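PHB depolymerase (Penicillium funiculosum, PDB 2D81) catalyses the hydrolysis of the biopolyester polyhydroxybutyrate with a circularly permuted alpha/beta-hydrolase fold. Local coordinates at residues V134-T139 with G145-S150; A168-Y173 with N248-T253; C50-Y55 with N294-G299; N73-S78 with G117-S122. All coordinates share one frame; numbering follows the deposited sequence.

Interaction 1. Residues V134-T139 with G145-S150; sequences VHTFPT and GDNSCS
The planar carboxamide of Asn147 is passed by Thr136, whose side chain runs in the opposite direction and sets OG1 3.3 Å from ND2 and 3.8 Å from OD1. Within the alpha/beta-hydrolase fold the loop leading into strand 137-139 carries His135, which touches the bound trimer and whose ND1 is hydrogen-bonded to Asp101 OD1. That pairing, with the imidazole beside the engineered Ala19, which probably takes the place of the nucleophilic serine, is consistent with a catalytic triad. The same two amide atoms of Asn147 are bonded outside the segments: OD1 accepts from Ile157 N, and ND2 donates to Leu151 O. Thr136 has its own firm partner in Ser158 OG. With OG1 trans to the backbone N (chi1 -168°), the methyl CG2 is turned to lie 4.0 Å from Cys149 SG, which is tied in a disulfide to Cys160. Further along, a water lies within hydrogen-bonding distance of Thr139 OG1 and Asp146 OD1, 2.6 Å from the latter, though it has more acceptors around it than protons to give; Thr139 OG1 is also bonded to Ser158 O and Asp146 OD2 to Asn244. At the other end Val134 N donates to Cys149 O at 3.2 Å, meeting it nearly in line with the carbonyl, while Val134 CG2 sits 3.3 Å from that same oxygen.

Interaction 2. Residues A168-Y173 with N248-T253; sequences ALKWIY and NKWADT
The CA atoms of Leu169 and Trp250 are the nearest pair of the two segments, 7.8 Å apart. Each segment continues a helix begun earlier in the chain, 164-173 and 247-251, and regular bonds such as Tyr173 N to Leu169 O and Asp252 N to Asn248 O keep the two turns in shape. At that spacing the gap is filled by side chains alone. Leu169 sends CD1 past the base of the indole, 3.7 Å from Trp250 CB, the two side chains running in opposite directions. Lys170 supplies the other half of the contact: CG lies over one face of the indole, and CD approaches CH2 of Trp250 to 3.8 Å. A bend at chi3 (-68°) keeps the lysine chain against the six-membered part of the ring, with CE 3.9 Å from Trp250 CH2. The polar end of the indole is satisfied elsewhere, NE1 donating to Asp163 OD1. Were Trp250 exchanged for an alanine, the methylenes of Lys170 would probably lose their backing and Asp163 the donor it now pairs with. In the fold the two helices lie side by side on the central sheet, Leu169 also touching His224 and Met256, and Ala251 touching Ile258. The chemistry is therefore apolar across the gap, with a lysine used for its hydrocarbon chain, which implies that shape and burial hold these helices together here, while the indole N-H adds a directional polar link to Asp163, just ahead of the partner helix 164-173.

Interaction 3. Residues C50-Y55 with N294-G299; sequences CARNQY and NADQIG
Arg52 reaches obliquely across to Asp296, its guanidinium plane turned 29° from that of the carboxylate. NH1 donates to Asp296 OD1 over 2.9 Å, forming a salt bridge whose N-H...O angle is 149°. The acceptor lies close to the guanidinium plane, at its edge, and is used on its syn side. Gln297 comes at Arg52 roughly at a right angle, bringing CD to 3.6 Å from NH1 without a direct bond. Instead, a water spans the two side chains: it donates to Gln297 OE1 (2.8 Å) and is held only weakly by Arg52 NH2. The arginine leaves its backbone extended and then bends at chi3 (-73°), which swings the guanidinium between its partners. Those partners include Asp49 OD2, in a salt bridge with NE, and Ser293 O, a second acceptor for NH1. Asp49 OD2 and Asp296 OD2 lie near each other, so the cation probably offsets what would otherwise be an unfavourable pair of like charges. A leucine in place of Arg52 would probably leave these two carboxylates without their shared counter-charge and Ser293 O without this donor. Asp296 and Gln297 are themselves presented by a type I beta turn, closed by Gln297 N to Asn294 O at 2.9 Å. The contact joins two partly buried loops far apart in sequence, one pinned by the Cys50-Cys59 disulfide. Around it stand helix 68-77, whose Trp77 touches both Arg52 and Gln297, and helix 20-31, whose Gln27 meets Asp296.

Interaction 4. Residues N73-S78 with G117-S122; sequences NMKSWS and GNFDNS
Phe119 is gripped by two consecutive residues of a helix, Met74 and Lys75. The methionine makes a Met-aromatic contact: SD lies 4.8 Å from the ring centroid, approaching obliquely at 54° to the ring normal. Its methyl CE comes 3.7 Å from Phe119 CE1, and its CB 3.9 Å from Phe119 CZ, so three points along one side chain follow the ring. A bend at chi3 (72°) is what brings the methyl back to the phenyl group. Lys75 meets the ring at its edge, with CG in the ring plane and 3.8 Å from Phe119 CE2. Thr71, about one helical turn earlier, touches Phe119 as well as Asn118. Asn118, the preceding residue, lays its CB over one face, offset toward the rim. Farther out the contacts turn polar. A water accepts from Lys75 NZ at 3.0 Å and donates to Asn118 OD1, while Asn118 ND2 is bonded to Gln115 O, which ties the side chain back to the end of helix 106-116. Behind the methionine, Tyr48 covers part of Met74. Plain packing thus fastens helix 68-77 to the loop that follows helix 106-116 and leads into strand 125-130, an outermost strand of the central sheet.

Of the four, interaction 2 is the buried one, an apolar meeting of two helices on the central sheet. Interaction 4 also relies on hydrocarbon and sulfur packing, but is only partly buried, and a water closes its outer rim. The other two depend more on polar groups: interaction 3 joins two loops through a salt bridge, and interaction 1 joins a loop to the short strand 137-139 and its lead-in, with a backbone bond. Interactions 3 and 4 touch, Trp77 of 73-78 packing against Arg52 and Gln297. Interactions 2 and 3 lie on opposite sides of the chain's centre, about 30 Å apart between centres, and interaction 1 alone includes a residue of the ligand pocket.

Interaction 1. Residues V134-T139 with G145-S150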
loop_
_atom_site.group_PDB
_atom_site.type_symbol
_atom_site.label_atom_id
_atom_site.label_comp_id
_atom_site.label_asym_id
_atom_site.label_seq_id
_atom_site.Cartn_x
_atom_site.Cartn_y
_atom_site.Cartn_z
ATOM N N VAL A 134 17.362 -5.365 -3.349
ATOM C CA VAL A 134 17.426 -4.735 -2.037
ATOM C C VAL A 134 16.100 -4.056 -1.711
ATOM O O VAL A 134 15.077 -4.330 -2.347
ATOM C CB VAL A 134 18.561 -3.686 -1.971
ATOM C CG1 VAL A 134 19.899 -4.355 -2.266
ATOM C CG2 VAL A 134 18.297 -2.560 -2.960
ATOM N N HIS A 135 16.116 -3.168 -0.721
ATOM C CA HIS A 135 14.929 -2.405 -0.375
ATOM C C HIS A 135 14.646 -1.332 -1.427
ATOM O O HIS A 135 15.236 -0.252 -1.408
ATOM C CB HIS A 135 15.108 -1.747 0.989
ATOM C CG HIS A 135 13.824 -1.282 1.594
ATOM N ND1 HIS A 135 12.868 -2.156 2.068
ATOM C CD2 HIS A 135 13.318 -0.039 1.770
ATOM C CE1 HIS A 135 11.828 -1.469 2.508
ATOM N NE2 HIS A 135 12.077 -0.183 2.338
ATOM N N THR A 136 13.734 -1.641 -2.342
ATOM C CA THR A 136 13.405 -0.751 -3.444
ATOM C C THR A 136 12.146 -1.311 -4.100
ATOM O O THR A 136 11.831 -2.491 -3.921
ATOM C CB THR A 136 14.561 -0.718 -4.474
ATOM O OG1 THR A 136 14.354 0.356 -5.400
ATOM C CG2 THR A 136 14.631 -2.035 -5.241
ATOM N N PHE A 137 11.415 -0.481 -4.839
ATOM C CA PHE A 137 10.251 -0.985 -5.563
ATOM C C PHE A 137 10.715 -1.688 -6.836
ATOM O O PHE A 137 11.397 -1.090 -7.663
ATOM C CB PHE A 137 9.293 0.147 -5.939
ATOM C CG PHE A 137 7.930 -0.342 -6.332
ATOM C CD1 PHE A 137 6.895 -0.372 -5.403
ATOM C CD2 PHE A 137 7.699 -0.838 -7.609
ATOM C CE1 PHE A 137 5.653 -0.894 -5.739
ATOM C CE2 PHE A 137 6.454 -1.366 -7.956
ATOM C CZ PHE A 137 5.429 -1.393 -7.014
ATOM N N PRO A 138 10.336 -2.964 -7.014
ATOM C CA PRO A 138 10.733 -3.731 -8.200
ATOM C C PRO A 138 9.910 -3.473 -9.463
ATOM O O PRO A 138 8.702 -3.707 -9.483
ATOM C CB PRO A 138 10.603 -5.171 -7.724
ATOM C CG PRO A 138 9.379 -5.098 -6.851
ATOM C CD PRO A 138 9.600 -3.814 -6.056
ATOM N N THR A 139 10.575 -3.008 -10.518
ATOM C CA THR A 139 9.946 -2.925 -11.836
ATOM C C THR A 139 10.817 -3.656 -12.853
ATOM O O THR A 139 11.864 -4.198 -12.503
ATOM C CB THR A 139 9.781 -1.466 -12.294
ATOM O OG1 THR A 139 11.022 -0.980 -12.818
ATOM C CG2 THR A 139 9.367 -0.588 -11.121
ATOM N N GLY A 145 15.442 8.239 -13.442
ATOM C CA GLY A 145 16.047 8.514 -12.151
ATOM C C GLY A 145 16.076 7.338 -11.187
ATOM O O GLY A 145 16.464 7.496 -10.026
ATOM N N ASP A 146 15.674 6.161 -11.660
ATOM C CA ASP A 146 15.685 4.955 -10.833
ATOM C C ASP A 146 17.068 4.705 -10.242
ATOM O O ASP A 146 18.081 4.950 -10.895
ATOM C CB ASP A 146 15.283 3.723 -11.654
ATOM C CG ASP A 146 13.776 3.549 -11.775
ATOM O OD1 ASP A 146 13.350 2.462 -12.220
ATOM O OD2 ASP A 146 13.018 4.482 -11.434
ATOM N N ASN A 147 17.105 4.205 -9.012
ATOM C CA ASN A 147 18.344 3.695 -8.437
ATOM C C ASN A 147 18.542 2.245 -8.855
ATOM O O ASN A 147 17.595 1.570 -9.265
ATOM C CB ASN A 147 18.304 3.779 -6.910
ATOM C CG ASN A 147 17.072 3.119 -6.327
ATOM O OD1 ASN A 147 15.957 3.610 -6.502
ATOM N ND2 ASN A 147 17.263 1.995 -5.639
ATOM N N SER A 148 19.774 1.763 -8.741
ATOM C CA SER A 148 20.076 0.371 -9.042
ATOM C C SER A 148 19.298 -0.536 -8.099
ATOM O O SER A 148 19.115 -0.209 -6.927
ATOM C CB SER A 148 21.576 0.110 -8.882
ATOM O OG SER A 148 21.862 -1.272 -9.002
ATOM N N CYS A 149 18.840 -1.675 -8.608
ATOM C CA CYS A 149 18.128 -2.623 -7.760
ATOM C C CYS A 149 19.086 -3.281 -6.767
ATOM O O CYS A 149 18.660 -4.044 -5.901
ATOM C CB CYS A 149 17.433 -3.701 -8.604
ATOM S SG CYS A 149 16.355 -4.791 -7.609
ATOM N N SER A 150 20.381 -2.987 -6.884
ATOM C CA SER A 150 21.352 -3.518 -5.932
ATOM C C SER A 150 21.857 -2.462 -4.951
ATOM O O SER A 150 22.723 -2.747 -4.124
ATOM C CB SER A 150 22.541 -4.144 -6.671
ATOM O OG SER A 150 23.282 -3.164 -7.373
HETATM O O HOH W 1 11.007 1.913 -13.104
#

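Interaction 2. Residues A168-Y173 with N248-T253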
loop_
_atom_site.group_PDB
_atom_site.type_symbol
_atom_site.label_atom_id
_atom_site.label_comp_id
_atom_site.label_asym_id
_atom_site.label_seq_id
_atom_site.Cartn_x
_atom_site.Cartn_y
_atom_site.Cartn_z
ATOM N N ALA A 168 1.563 -8.007 -8.709
ATOM C CA ALA A 168 0.590 -7.741 -7.653
ATOM C C ALA A 168 -0.827 -7.614 -8.209
ATOM O O ALA A 168 -1.763 -8.221 -7.685
ATOM C CB ALA A 168 0.970 -6.468 -6.896
ATOM N N LEU A 169 -0.989 -6.825 -9.266
ATOM C CA LEU A 169 -2.316 -6.597 -9.835
ATOM C C LEU A 169 -2.900 -7.854 -10.473
ATOM O O LEU A 169 -4.093 -8.135 -10.330
ATOM C CB LEU A 169 -2.268 -5.464 -10.866
ATOM C CG LEU A 169 -1.977 -4.067 -10.312
ATOM C CD1 LEU A 169 -1.887 -3.073 -11.461
ATOM C CD2 LEU A 169 -3.077 -3.661 -9.327
ATOM N N LYS A 170 -2.064 -8.614 -11.172
ATOM C CA LYS A 170 -2.519 -9.869 -11.745
ATOM C C LYS A 170 -2.876 -10.881 -10.664
ATOM O O LYS A 170 -3.826 -11.642 -10.824
ATOM C CB LYS A 170 -1.462 -10.450 -12.691
ATOM C CG LYS A 170 -1.375 -9.706 -14.019
ATOM C CD LYS A 170 -0.438 -10.392 -15.004
ATOM C CE LYS A 170 1.009 -10.318 -14.559
ATOM N NZ LYS A 170 1.902 -10.999 -15.538
ATOM N N TRP A 171 -2.139 -10.892 -9.557
ATOM C CA TRP A 171 -2.479 -11.826 -8.493
ATOM C C TRP A 171 -3.804 -11.446 -7.846
ATOM O O TRP A 171 -4.650 -12.303 -7.594
ATOM C CB TRP A 171 -1.397 -11.879 -7.411
ATOM C CG TRP A 171 -1.712 -12.943 -6.413
ATOM C CD1 TRP A 171 -2.209 -12.775 -5.153
ATOM C CD2 TRP A 171 -1.656 -14.353 -6.639
ATOM N NE1 TRP A 171 -2.471 -13.999 -4.579
ATOM C CE2 TRP A 171 -2.140 -14.985 -5.472
ATOM C CE3 TRP A 171 -1.246 -15.146 -7.720
ATOM C CZ2 TRP A 171 -2.226 -16.376 -5.353
ATOM C CZ3 TRP A 171 -1.332 -16.530 -7.602
ATOM C CH2 TRP A 171 -1.817 -17.130 -6.426
ATOM N N ILE A 172 -3.979 -10.157 -7.584
ATOM C CA ILE A 172 -5.175 -9.683 -6.903
ATOM C C ILE A 172 -6.423 -9.829 -7.775
ATOM O O ILE A 172 -7.465 -10.279 -7.299
ATOM C CB ILE A 172 -5.008 -8.211 -6.473
ATOM C CG1 ILE A 172 -3.901 -8.117 -5.418
ATOM C CG2 ILE A 172 -6.325 -7.664 -5.919
ATOM C CD1 ILE A 172 -3.529 -6.701 -5.019
ATOM N N TYR A 173 -6.315 -9.462 -9.049
ATOM C CA TYR A 173 -7.481 -9.450 -9.927
ATOM C C TYR A 173 -7.610 -10.666 -10.836
ATOM O O TYR A 173 -8.629 -10.835 -11.508
ATOM C CB TYR A 173 -7.491 -8.175 -10.775
ATOM C CG TYR A 173 -7.783 -6.939 -9.963
ATOM C CD1 TYR A 173 -6.751 -6.189 -9.398
ATOM C CD2 TYR A 173 -9.098 -6.553 -9.705
ATOM C CE1 TYR A 173 -7.026 -5.086 -8.589
ATOM C CE2 TYR A 173 -9.382 -5.456 -8.898
ATOM C CZ TYR A 173 -8.341 -4.730 -8.344
ATOM O OH TYR A 173 -8.621 -3.663 -7.531
ATOM N N ASN A 248 0.302 2.047 -13.634
ATOM C CA ASN A 248 -0.571 2.690 -14.605
ATOM C C ASN A 248 -0.576 1.951 -15.935
ATOM O O ASN A 248 -1.586 1.944 -16.636
ATOM C CB ASN A 248 -0.156 4.148 -14.824
ATOM C CG ASN A 248 -0.229 4.967 -13.554
ATOM O OD1 ASN A 248 -0.934 4.605 -12.613
ATOM N ND2 ASN A 248 0.490 6.083 -13.525
ATOM N N LYS A 249 0.549 1.327 -16.276
ATOM C CA LYS A 249 0.650 0.554 -17.512
ATOM C C LYS A 249 -0.394 -0.555 -17.551
ATOM O O LYS A 249 -0.992 -0.823 -18.595
ATOM C CB LYS A 249 2.047 -0.061 -17.641
ATOM C CG LYS A 249 3.170 0.958 -17.705
ATOM C CD LYS A 249 4.520 0.279 -17.860
ATOM C CE LYS A 249 5.636 1.301 -17.972
ATOM N NZ LYS A 249 5.458 2.184 -19.159
ATOM N N TRP A 250 -0.606 -1.201 -16.408
ATOM C CA TRP A 250 -1.596 -2.265 -16.303
ATOM C C TRP A 250 -3.015 -1.722 -16.164
ATOM O O TRP A 250 -3.953 -2.248 -16.767
ATOM C CB TRP A 250 -1.265 -3.179 -15.117
ATOM C CG TRP A 250 -0.067 -4.038 -15.363
ATOM C CD1 TRP A 250 1.230 -3.772 -15.017
ATOM C CD2 TRP A 250 -0.044 -5.279 -16.076
ATOM N NE1 TRP A 250 2.059 -4.772 -15.474
ATOM C CE2 TRP A 250 1.302 -5.709 -16.128
ATOM C CE3 TRP A 250 -1.032 -6.071 -16.681
ATOM C CZ2 TRP A 250 1.684 -6.897 -16.760
ATOM C CZ3 TRP A 250 -0.650 -7.253 -17.310
ATOM C CH2 TRP A 250 0.697 -7.653 -17.344
ATOM N N ALA A 251 -3.173 -0.670 -15.368
ATOM C CA ALA A 251 -4.482 -0.057 -15.177
ATOM C C ALA A 251 -5.061 0.382 -16.519
ATOM O O ALA A 251 -6.268 0.258 -16.758
ATOM C CB ALA A 251 -4.363 1.143 -14.245
ATOM N N ASP A 252 -4.196 0.889 -17.393
ATOM C CA ASP A 252 -4.651 1.590 -18.593
ATOM C C ASP A 252 -5.448 0.691 -19.529
ATOM O O ASP A 252 -6.310 1.164 -20.270
ATOM C CB ASP A 252 -3.461 2.171 -19.361
ATOM C CG ASP A 252 -3.871 3.286 -20.301
ATOM O OD1 ASP A 252 -3.425 3.294 -21.467
ATOM O OD2 ASP A 252 -4.641 4.159 -19.866
ATOM N N THR A 253 -5.155 -0.603 -19.499
ATOM C CA THR A 253 -5.805 -1.540 -20.408
ATOM C C THR A 253 -6.808 -2.445 -19.696
ATOM O O THR A 253 -7.306 -3.409 -20.278
ATOM C CB THR A 253 -4.764 -2.422 -21.122
ATOM O OG1 THR A 253 -3.970 -3.111 -20.146
ATOM C CG2 THR A 253 -3.861 -1.571 -22.001
#

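Interaction 3. Residues C50-Y55 with N294-G299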
loop_
_atom_site.group_PDB
_atom_site.type_symbol
_atom_site.label_atom_id
_atom_site.label_comp_id
_atom_site.label_asym_id
_atom_site.label_seq_id
_atom_site.Cartn_x
_atom_site.Cartn_y
_atom_site.Cartn_z
ATOM N N CYS A 50 2.753 -4.830 14.005
ATOM C CA CYS A 50 4.101 -5.261 14.380
ATOM C C CYS A 50 4.696 -4.398 15.491
ATOM O O CYS A 50 5.287 -4.911 16.440
ATOM C CB CYS A 50 5.038 -5.229 13.163
ATOM S SG CYS A 50 6.582 -6.167 13.446
ATOM N N ALA A 51 4.535 -3.083 15.375
ATOM C CA ALA A 51 5.290 -2.159 16.215
ATOM C C ALA A 51 4.545 -1.695 17.462
ATOM O O ALA A 51 4.988 -0.763 18.134
ATOM C CB ALA A 51 5.722 -0.945 15.393
ATOM N N ARG A 52 3.421 -2.331 17.783
ATOM C CA ARG A 52 2.637 -1.867 18.923
ATOM C C ARG A 52 3.264 -2.268 20.253
ATOM O O ARG A 52 3.285 -1.473 21.194
ATOM C CB ARG A 52 1.196 -2.388 18.858
ATOM C CG ARG A 52 0.310 -1.824 19.971
ATOM C CD ARG A 52 -1.111 -2.362 19.912
ATOM N NE ARG A 52 -1.892 -1.795 18.813
ATOM C CZ ARG A 52 -2.628 -0.690 18.901
ATOM N NH1 ARG A 52 -3.303 -0.261 17.844
ATOM N NH2 ARG A 52 -2.702 -0.019 20.045
ATOM N N ASN A 53 3.779 -3.494 20.333
ATOM C CA ASN A 53 4.286 -4.010 21.604
ATOM C C ASN A 53 5.741 -4.469 21.564
ATOM O O ASN A 53 6.231 -5.092 22.509
ATOM C CB ASN A 53 3.398 -5.156 22.101
ATOM C CG ASN A 53 1.980 -4.704 22.389
ATOM O OD1 ASN A 53 1.061 -4.955 21.609
ATOM N ND2 ASN A 53 1.797 -4.021 23.513
ATOM N N GLN A 54 6.427 -4.159 20.469
ATOM C CA GLN A 54 7.877 -4.296 20.406
ATOM C C GLN A 54 8.399 -3.112 19.605
ATOM O O GLN A 54 7.675 -2.544 18.784
ATOM C CB GLN A 54 8.256 -5.618 19.731
ATOM C CG GLN A 54 7.944 -5.683 18.245
ATOM C CD GLN A 54 7.844 -7.107 17.729
ATOM O OE1 GLN A 54 8.677 -7.960 18.051
ATOM N NE2 GLN A 54 6.825 -7.370 16.917
ATOM N N TYR A 55 9.644 -2.717 19.850
ATOM C CA TYR A 55 10.143 -1.490 19.247
ATOM C C TYR A 55 10.201 -1.651 17.728
ATOM O O TYR A 55 10.468 -2.740 17.220
ATOM C CB TYR A 55 11.528 -1.143 19.798
ATOM C CG TYR A 55 11.904 0.303 19.571
ATOM C CD1 TYR A 55 11.163 1.332 20.156
ATOM C CD2 TYR A 55 12.983 0.647 18.758
ATOM C CE1 TYR A 55 11.487 2.666 19.937
ATOM C CE2 TYR A 55 13.315 1.983 18.531
ATOM C CZ TYR A 55 12.562 2.985 19.126
ATOM O OH TYR A 55 12.885 4.304 18.910
ATOM N N ASN A 294 -4.645 4.289 17.611
ATOM C CA ASN A 294 -5.434 3.426 16.730
ATOM C C ASN A 294 -4.979 3.472 15.272
ATOM O O ASN A 294 -5.775 3.233 14.365
ATOM C CB ASN A 294 -6.912 3.813 16.799
ATOM C CG ASN A 294 -7.125 5.304 16.696
ATOM O OD1 ASN A 294 -6.475 5.981 15.897
ATOM N ND2 ASN A 294 -8.041 5.829 17.502
ATOM N N ALA A 295 -3.701 3.767 15.052
ATOM C CA ALA A 295 -3.162 3.909 13.700
ATOM C C ALA A 295 -3.503 2.745 12.768
ATOM O O ALA A 295 -3.706 2.948 11.570
ATOM C CB ALA A 295 -1.644 4.093 13.759
ATOM N N ASP A 296 -3.550 1.528 13.308
ATOM C CA ASP A 296 -3.821 0.357 12.479
ATOM C C ASP A 296 -5.198 -0.256 12.723
ATOM O O ASP A 296 -5.454 -1.403 12.353
ATOM C CB ASP A 296 -2.721 -0.702 12.667
ATOM C CG ASP A 296 -2.690 -1.300 14.068
ATOM O OD1 ASP A 296 -3.317 -0.750 14.999
ATOM O OD2 ASP A 296 -2.010 -2.335 14.239
ATOM N N GLN A 297 -6.092 0.526 13.322
ATOM C CA GLN A 297 -7.458 0.075 13.576
ATOM C C GLN A 297 -8.450 0.991 12.866
ATOM O O GLN A 297 -8.083 2.061 12.383
ATOM C CB GLN A 297 -7.735 0.077 15.083
ATOM C CG GLN A 297 -6.765 -0.793 15.884
ATOM C CD GLN A 297 -6.883 -0.578 17.383
ATOM O OE1 GLN A 297 -6.854 0.555 17.859
ATOM N NE2 GLN A 297 -7.007 -1.667 18.134
ATOM N N ILE A 298 -9.704 0.565 12.790
ATOM C CA ILE A 298 -10.747 1.418 12.239
ATOM C C ILE A 298 -10.694 2.770 12.952
ATOM O O ILE A 298 -10.614 2.830 14.177
ATOM C CB ILE A 298 -12.142 0.764 12.426
ATOM C CG1 ILE A 298 -12.211 -0.533 11.609
ATOM C CG2 ILE A 298 -13.244 1.730 11.982
ATOM C CD1 ILE A 298 -13.399 -1.445 11.953
ATOM N N GLY A 299 -10.707 3.853 12.178
ATOM C CA GLY A 299 -10.612 5.176 12.773
ATOM C C GLY A 299 -9.210 5.765 12.843
ATOM O O GLY A 299 -9.055 6.954 13.125
HETATM O O HOH W 2 -5.659 1.223 20.273
#

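Interaction 4. Residues N73-S78 with G117-S122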
loop_
_atom_site.group_PDB
_atom_site.type_symbol
_atom_site.label_atom_id
_atom_site.label_comp_id
_atom_site.label_asym_id
_atom_site.label_seq_id
_atom_site.Cartn_x
_atom_site.Cartn_y
_atom_site.Cartn_z
ATOM N N ASN A 73 -4.058 -9.958 18.804
ATOM C CA ASN A 73 -4.852 -8.741 18.658
ATOM C C ASN A 73 -5.819 -8.841 17.480
ATOM O O ASN A 73 -6.971 -8.410 17.577
ATOM C CB ASN A 73 -3.937 -7.521 18.493
ATOM C CG ASN A 73 -3.313 -7.073 19.813
ATOM O OD1 ASN A 73 -2.376 -6.268 19.834
ATOM N ND2 ASN A 73 -3.839 -7.586 20.917
ATOM N N MET A 74 -5.362 -9.413 16.371
ATOM C CA MET A 74 -6.245 -9.612 15.227
ATOM C C MET A 74 -7.469 -10.435 15.624
ATOM O O MET A 74 -8.596 -10.098 15.263
ATOM C CB MET A 74 -5.494 -10.299 14.080
ATOM C CG MET A 74 -4.493 -9.383 13.385
ATOM S SD MET A 74 -3.598 -10.160 12.031
ATOM C CE MET A 74 -4.881 -10.274 10.795
ATOM N N LYS A 75 -7.246 -11.510 16.375
ATOM C CA LYS A 75 -8.345 -12.343 16.842
ATOM C C LYS A 75 -9.249 -11.575 17.795
ATOM O O LYS A 75 -10.471 -11.639 17.690
ATOM C CB LYS A 75 -7.806 -13.597 17.536
ATOM C CG LYS A 75 -7.086 -14.547 16.599
ATOM C CD LYS A 75 -6.566 -15.769 17.330
ATOM C CE LYS A 75 -5.794 -16.685 16.394
ATOM N NZ LYS A 75 -5.209 -17.846 17.117
ATOM N N SER A 76 -8.640 -10.839 18.718
ATOM C CA SER A 76 -9.394 -10.148 19.756
ATOM C C SER A 76 -10.219 -8.988 19.203
ATOM O O SER A 76 -11.345 -8.762 19.645
ATOM C CB SER A 76 -8.445 -9.633 20.839
ATOM O OG SER A 76 -7.736 -10.704 21.434
ATOM N N TRP A 77 -9.661 -8.263 18.236
ATOM C CA TRP A 77 -10.317 -7.069 17.706
ATOM C C TRP A 77 -11.318 -7.373 16.597
ATOM O O TRP A 77 -12.060 -6.491 16.170
ATOM C CB TRP A 77 -9.277 -6.073 17.176
ATOM C CG TRP A 77 -8.268 -5.630 18.196
ATOM C CD1 TRP A 77 -8.416 -5.636 19.555
ATOM C CD2 TRP A 77 -6.969 -5.084 17.937
ATOM N NE1 TRP A 77 -7.289 -5.127 20.158
ATOM C CE2 TRP A 77 -6.386 -4.781 19.188
ATOM C CE3 TRP A 77 -6.242 -4.819 16.768
ATOM C CZ2 TRP A 77 -5.105 -4.227 19.303
ATOM C CZ3 TRP A 77 -4.966 -4.265 16.886
ATOM C CH2 TRP A 77 -4.413 -3.977 18.145
ATOM N N SER A 78 -11.338 -8.617 16.130
ATOM C CA SER A 78 -12.169 -8.985 14.986
ATOM C C SER A 78 -13.633 -8.607 15.197
ATOM O O SER A 78 -14.267 -9.047 16.156
ATOM C CB SER A 78 -12.062 -10.490 14.716
ATOM O OG SER A 78 -12.874 -10.861 13.610
ATOM N N GLY A 117 -1.223 -16.249 7.588
ATOM C CA GLY A 117 -1.522 -17.657 7.381
ATOM C C GLY A 117 -2.536 -18.207 8.369
ATOM O O GLY A 117 -3.178 -19.232 8.117
ATOM N N ASN A 118 -2.682 -17.528 9.502
ATOM C CA ASN A 118 -3.673 -17.912 10.500
ATOM C C ASN A 118 -5.093 -17.661 10.014
ATOM O O ASN A 118 -6.045 -18.239 10.545
ATOM C CB ASN A 118 -3.440 -17.134 11.799
ATOM C CG ASN A 118 -2.222 -17.615 12.554
ATOM O OD1 ASN A 118 -2.266 -18.640 13.233
ATOM N ND2 ASN A 118 -1.121 -16.884 12.434
ATOM N N PHE A 119 -5.236 -16.801 9.010
ATOM C CA PHE A 119 -6.556 -16.321 8.608
ATOM C C PHE A 119 -6.866 -16.493 7.125
ATOM O O PHE A 119 -8.033 -16.482 6.734
ATOM C CB PHE A 119 -6.712 -14.847 8.979
ATOM C CG PHE A 119 -6.336 -14.542 10.397
ATOM C CD1 PHE A 119 -5.101 -13.976 10.694
ATOM C CD2 PHE A 119 -7.202 -14.854 11.440
ATOM C CE1 PHE A 119 -4.729 -13.723 12.012
ATOM C CE2 PHE A 119 -6.841 -14.605 12.765
ATOM C CZ PHE A 119 -5.603 -14.040 13.051
ATOM N N ASP A 120 -5.833 -16.640 6.299
ATOM C CA ASP A 120 -6.035 -16.656 4.855
ATOM C C ASP A 120 -6.059 -18.048 4.232
ATOM O O ASP A 120 -5.916 -19.059 4.923
ATOM C CB ASP A 120 -4.975 -15.780 4.162
ATOM C CG ASP A 120 -3.557 -16.314 4.317
ATOM O OD1 ASP A 120 -2.616 -15.499 4.205
ATOM O OD2 ASP A 120 -3.369 -17.532 4.530
ATOM N N ASN A 121 -6.255 -18.077 2.918
ATOM C CA ASN A 121 -6.335 -19.306 2.133
ATOM C C ASN A 121 -5.068 -19.422 1.288
ATOM O O ASN A 121 -4.780 -18.539 0.479
ATOM C CB ASN A 121 -7.571 -19.239 1.230
ATOM C CG ASN A 121 -7.576 -20.312 0.152
ATOM O OD1 ASN A 121 -7.677 -21.504 0.444
ATOM N ND2 ASN A 121 -7.468 -19.888 -1.101
ATOM N N SER A 122 -4.310 -20.500 1.475
ATOM C CA SER A 122 -2.985 -20.599 0.861
ATOM C C SER A 122 -3.026 -20.513 -0.668
ATOM O O SER A 122 -2.138 -19.921 -1.285
ATOM C CB SER A 122 -2.288 -21.900 1.286
ATOM O OG SER A 122 -2.874 -23.032 0.668
HETATM O O HOH W 3 -4.492 -19.428 14.688
#